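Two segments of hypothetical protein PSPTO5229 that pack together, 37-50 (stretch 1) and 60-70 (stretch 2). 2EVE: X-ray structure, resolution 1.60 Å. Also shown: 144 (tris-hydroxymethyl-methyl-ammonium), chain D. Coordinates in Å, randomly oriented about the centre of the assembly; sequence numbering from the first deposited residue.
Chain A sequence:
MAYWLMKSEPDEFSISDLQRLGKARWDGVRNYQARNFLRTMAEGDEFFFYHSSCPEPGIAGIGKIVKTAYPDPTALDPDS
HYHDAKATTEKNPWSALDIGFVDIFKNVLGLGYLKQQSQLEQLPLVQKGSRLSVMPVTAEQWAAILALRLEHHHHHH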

# COMPACT_ATOMS: atom_id res chain seq x y z
N PHE A 37 -6.37 4.82 -7.75
CA PHE A 37 -4.92 4.79 -7.92
C PHE A 37 -4.48 3.34 -8.11
O PHE A 37 -3.68 3.03 -8.99
CB PHE A 37 -4.21 5.38 -6.70
CG PHE A 37 -4.09 6.88 -6.72
CD1 PHE A 37 -3.54 7.53 -7.82
CD2 PHE A 37 -4.51 7.64 -5.64
CE1 PHE A 37 -3.41 8.92 -7.85
CE2 PHE A 37 -4.39 9.04 -5.65
CZ PHE A 37 -3.84 9.67 -6.76
N LEU A 38 -5.01 2.45 -7.28
CA LEU A 38 -4.66 1.03 -7.37
C LEU A 38 -4.90 0.49 -8.77
O LEU A 38 -4.10 -0.28 -9.30
CB LEU A 38 -5.45 0.24 -6.32
CG LEU A 38 -5.18 -1.26 -6.20
CD1 LEU A 38 -5.40 -1.70 -4.75
CD2 LEU A 38 -6.09 -2.04 -7.14
N ARG A 39 -6.01 0.90 -9.38
CA ARG A 39 -6.35 0.44 -10.73
C ARG A 39 -5.38 0.93 -11.80
O ARG A 39 -5.31 0.35 -12.88
CB ARG A 39 -7.77 0.86 -11.08
CG ARG A 39 -8.85 0.07 -10.35
CD ARG A 39 -10.23 0.62 -10.66
NE ARG A 39 -11.28 -0.29 -10.21
CZ ARG A 39 -12.58 -0.06 -10.40
NH1 ARG A 39 -12.98 1.04 -11.03
NH2 ARG A 39 -13.47 -0.96 -9.99
N THR A 40 -4.63 1.99 -11.52
CA THR A 40 -3.69 2.50 -12.52
C THR A 40 -2.28 1.92 -12.35
O THR A 40 -1.39 2.20 -13.16
CB THR A 40 -3.60 4.05 -12.52
OG1 THR A 40 -3.08 4.53 -11.27
CG2 THR A 40 -4.98 4.65 -12.77
N MSE A 41 -2.08 1.12 -11.31
CA MSE A 41 -0.78 0.50 -11.09
C MSE A 41 -0.53 -0.52 -12.20
O MSE A 41 -1.46 -1.17 -12.67
CB MSE A 41 -0.75 -0.19 -9.72
CG MSE A 41 -0.85 0.79 -8.57
SE MSE A 41 -0.94 -0.10 -6.86
CE MSE A 41 0.91 0.06 -6.32
N ALA A 42 0.72 -0.64 -12.62
CA ALA A 42 1.08 -1.56 -13.69
C ALA A 42 2.08 -2.60 -13.21
O ALA A 42 2.76 -2.40 -12.21
CB ALA A 42 1.66 -0.79 -14.86
N GLU A 43 2.15 -3.72 -13.94
CA GLU A 43 3.08 -4.78 -13.59
C GLU A 43 4.50 -4.21 -13.59
O GLU A 43 4.90 -3.53 -14.53
CB GLU A 43 3.00 -5.92 -14.61
CG GLU A 43 1.62 -6.55 -14.72
CD GLU A 43 1.52 -7.51 -15.89
OE1 GLU A 43 2.32 -8.47 -15.95
OE2 GLU A 43 0.65 -7.30 -16.76
N GLY A 44 5.25 -4.49 -12.53
CA GLY A 44 6.61 -3.98 -12.45
C GLY A 44 6.74 -2.75 -11.59
O GLY A 44 7.83 -2.43 -11.11
N ASP A 45 5.63 -2.02 -11.41
CA ASP A 45 5.66 -0.83 -10.56
C ASP A 45 6.07 -1.28 -9.17
O ASP A 45 5.81 -2.41 -8.77
CB ASP A 45 4.28 -0.17 -10.48
CG ASP A 45 3.91 0.60 -11.74
OD1 ASP A 45 4.74 0.69 -12.67
OD2 ASP A 45 2.78 1.12 -11.78
N GLU A 46 6.72 -0.39 -8.43
CA GLU A 46 7.14 -0.71 -7.07
C GLU A 46 6.41 0.18 -6.09
O GLU A 46 5.95 1.26 -6.45
CB GLU A 46 8.65 -0.53 -6.92
CG GLU A 46 9.46 -1.56 -7.69
CD GLU A 46 10.94 -1.24 -7.71
OE1 GLU A 46 11.31 -0.21 -8.31
OE2 GLU A 46 11.72 -2.02 -7.14
N PHE A 47 6.29 -0.27 -4.85
CA PHE A 47 5.60 0.52 -3.84
C PHE A 47 6.21 0.36 -2.46
O PHE A 47 6.79 -0.69 -2.15
CB PHE A 47 4.12 0.13 -3.77
CG PHE A 47 3.87 -1.23 -3.18
CD1 PHE A 47 3.64 -1.40 -1.81
CD2 PHE A 47 3.84 -2.36 -4.00
CE1 PHE A 47 3.41 -2.67 -1.28
CE2 PHE A 47 3.61 -3.63 -3.47
CZ PHE A 47 3.39 -3.78 -2.11
N PHE A 48 6.10 1.41 -1.66
CA PHE A 48 6.59 1.35 -0.29
C PHE A 48 5.51 0.69 0.54
O PHE A 48 4.33 1.06 0.45
CB PHE A 48 6.88 2.74 0.25
CG PHE A 48 8.15 3.34 -0.27
CD1 PHE A 48 9.33 2.61 -0.25
CD2 PHE A 48 8.16 4.63 -0.78
CE1 PHE A 48 10.51 3.16 -0.74
CE2 PHE A 48 9.34 5.19 -1.27
CZ PHE A 48 10.51 4.46 -1.25
N PHE A 49 5.90 -0.30 1.33
CA PHE A 49 4.99 -1.03 2.21
C PHE A 49 4.98 -0.27 3.53
O PHE A 49 5.94 -0.32 4.30
CB PHE A 49 5.53 -2.46 2.40
CG PHE A 49 4.53 -3.45 2.96
CD1 PHE A 49 3.88 -3.21 4.17
CD2 PHE A 49 4.28 -4.65 2.29
CE1 PHE A 49 2.99 -4.16 4.71
CE2 PHE A 49 3.41 -5.60 2.82
CZ PHE A 49 2.76 -5.36 4.03
N TYR A 50 3.89 0.43 3.79
CA TYR A 50 3.76 1.24 5.01
C TYR A 50 2.95 0.54 6.10
O TYR A 50 1.80 0.14 5.87
CB TYR A 50 3.13 2.59 4.64
CG TYR A 50 2.91 3.53 5.80
CD1 TYR A 50 1.77 3.43 6.60
CD2 TYR A 50 3.83 4.53 6.09
CE1 TYR A 50 1.56 4.30 7.67
CE2 TYR A 50 3.64 5.40 7.16
CZ TYR A 50 2.51 5.28 7.94
OH TYR A 50 2.32 6.14 8.99
N ALA A 60 8.14 0.21 5.97
CA ALA A 60 8.85 -0.98 6.43
C ALA A 60 9.57 -1.77 5.34
O ALA A 60 10.37 -2.66 5.65
CB ALA A 60 7.89 -1.89 7.17
N GLY A 61 9.29 -1.46 4.09
CA GLY A 61 9.93 -2.17 3.00
C GLY A 61 9.41 -1.78 1.64
O GLY A 61 8.74 -0.76 1.48
N ILE A 62 9.72 -2.61 0.65
CA ILE A 62 9.33 -2.38 -0.73
C ILE A 62 8.70 -3.62 -1.35
O ILE A 62 9.12 -4.75 -1.09
CB ILE A 62 10.56 -1.99 -1.57
CG1 ILE A 62 11.22 -0.75 -0.97
CG2 ILE A 62 10.16 -1.75 -3.02
CD1 ILE A 62 12.54 -0.38 -1.64
N GLY A 63 7.67 -3.40 -2.17
CA GLY A 63 7.00 -4.49 -2.86
C GLY A 63 6.87 -4.11 -4.33
O GLY A 63 7.21 -3.00 -4.71
N LYS A 64 6.38 -5.04 -5.15
CA LYS A 64 6.20 -4.76 -6.57
C LYS A 64 4.87 -5.32 -7.03
O LYS A 64 4.31 -6.22 -6.40
CB LYS A 64 7.34 -5.38 -7.39
CG LYS A 64 7.37 -6.90 -7.38
CD LYS A 64 8.59 -7.42 -8.12
CE LYS A 64 8.64 -8.94 -8.11
NZ LYS A 64 9.87 -9.45 -8.77
N ILE A 65 4.35 -4.79 -8.13
CA ILE A 65 3.08 -5.27 -8.65
C ILE A 65 3.32 -6.42 -9.61
O ILE A 65 4.05 -6.28 -10.59
CB ILE A 65 2.34 -4.13 -9.38
CG1 ILE A 65 2.16 -2.94 -8.43
CG2 ILE A 65 1.00 -4.64 -9.91
CD1 ILE A 65 1.52 -3.28 -7.09
N VAL A 66 2.71 -7.57 -9.33
CA VAL A 66 2.89 -8.73 -10.19
C VAL A 66 1.68 -8.98 -11.09
O VAL A 66 1.82 -9.54 -12.18
CB VAL A 66 3.22 -9.99 -9.37
CG1 VAL A 66 4.46 -9.73 -8.53
CG2 VAL A 66 2.05 -10.37 -8.50
N LYS A 67 0.50 -8.58 -10.63
CA LYS A 67 -0.72 -8.74 -11.42
C LYS A 67 -1.58 -7.50 -11.22
O LYS A 67 -1.86 -7.12 -10.08
CB LYS A 67 -1.48 -10.00 -10.99
CG LYS A 67 -2.69 -10.31 -11.84
CD LYS A 67 -3.27 -11.65 -11.42
CE LYS A 67 -4.47 -12.03 -12.24
NZ LYS A 67 -4.95 -13.38 -11.85
N THR A 68 -2.01 -6.88 -12.31
CA THR A 68 -2.82 -5.67 -12.22
C THR A 68 -4.21 -5.93 -11.66
O THR A 68 -4.65 -7.07 -11.54
CB THR A 68 -2.93 -4.95 -13.60
OG1 THR A 68 -3.55 -5.81 -14.55
CG2 THR A 68 -1.55 -4.54 -14.10
N ALA A 69 -4.89 -4.84 -11.32
CA ALA A 69 -6.21 -4.87 -10.71
C ALA A 69 -7.28 -5.78 -11.29
O ALA A 69 -7.48 -5.87 -12.50
CB ALA A 69 -6.75 -3.45 -10.63
N TYR A 70 -7.99 -6.44 -10.38
CA TYR A 70 -9.09 -7.32 -10.74
C TYR A 70 -10.13 -7.22 -9.64
O TYR A 70 -9.83 -6.77 -8.53
CB TYR A 70 -8.58 -8.75 -10.93
CG TYR A 70 -7.85 -9.34 -9.74
CD1 TYR A 70 -8.55 -9.99 -8.73
CD2 TYR A 70 -6.46 -9.30 -9.66
CE1 TYR A 70 -7.89 -10.59 -7.66
CE2 TYR A 70 -5.78 -9.89 -8.59
CZ TYR A 70 -6.51 -10.54 -7.60
OH TYR A 70 -5.86 -11.16 -6.56
C1 144 D . -2.32 4.73 10.74
N 144 D . -2.53 5.79 9.76
C2 144 D . -1.33 6.69 9.77
O2 144 D . 0.03 6.53 10.21
C3 144 D . -3.85 6.45 10.16
O3 144 D . -4.26 7.52 9.29
C4 144 D . -2.59 5.10 8.45
O4 144 D . -3.67 4.04 7.94
O HOH W 1 -3.75 -2.10 -11.40

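Six backbone hydrogen bonds link the two stretches. Strand 46-50 runs antiparallel to strand 60-65, and their N-to-C directions differ by 144°. Phe47 and Gly63 pair in both directions: Phe47 N donates to Gly63 O at 2.9 Å, and Gly63 N donates to Phe47 O at 2.8 Å. Farther along, Phe49 N donates to Gly61 O (2.9 Å) and Ala60 N donates to Phe49 O (2.8 Å). The ladder also reaches back into the turn before strand 46-50. Ile65 N donates to Asp45 O, and Gly44 N donates to Ile65 O, each at 2.9 Å.

CA-H...O contacts fill in between these bonds. Lys64 CA lies 3.2 Å from Asp45 O, and Glu46 CA lies 3.3 Å from Gly63 O.

The turn that presents Gly44 and Asp45 is a type II beta turn from Ala42 to Asp45. Asp45 N donates to Ala42 O at 3.0 Å. The Asp45 side chain braces the turn as well, because its OD2 accepts from Ala42 N at 2.8 Å. Gly44 has phi/psi of 100/-23, where a CB would be jammed against the preceding carbonyl.

One aromatic contact depends on a glycine. Gly63 CA sits over a face of the Phe47 ring, 3.9 Å from the centroid of that ring, in a CH-pi contact. A CB on Gly63 would come within 2.5 Å of Phe47 CZ, a clash. The bare backbone lets the ring fold across the neighbouring strand.

Apolar side chains add further packing. Ile65 is buried, points toward stretch 1 and has the largest area covered by the other stretch, 117 Å². Its CD1 meets CE of selenomethionine Met41 at 3.5 Å and Phe47 CD2 at 4.0 Å. Its branched apolar side chain, in the m,m rotamer, fills space beside both the Met41 methyl group and the Phe47 ring. Phe48 and Ile62 share the face of the sheet opposite Phe47, with Phe48 CD1 3.9 Å from Ile62 CG1. Glu46 and Lys64 lie on that face too, nearer the solvent, and their side chains meet through carbon, Glu46 CG to Lys64 CB at 4.4 Å.

Past the corner at 66 and 67, contact passes to the helical segment and the loop after it. Leu38 CD2 touches Ala69 CB at 3.8 Å. The small Ala69 side chain also lies 3.9 Å from Arg39 CA. Thr68 CG2 packs 3.8 Å from Glu43 CG.

One water bridges here. It donates to Leu38 O and Met41 O, both 2.8 Å from its oxygen, and accepts from Ala69 N at 3.0 Å.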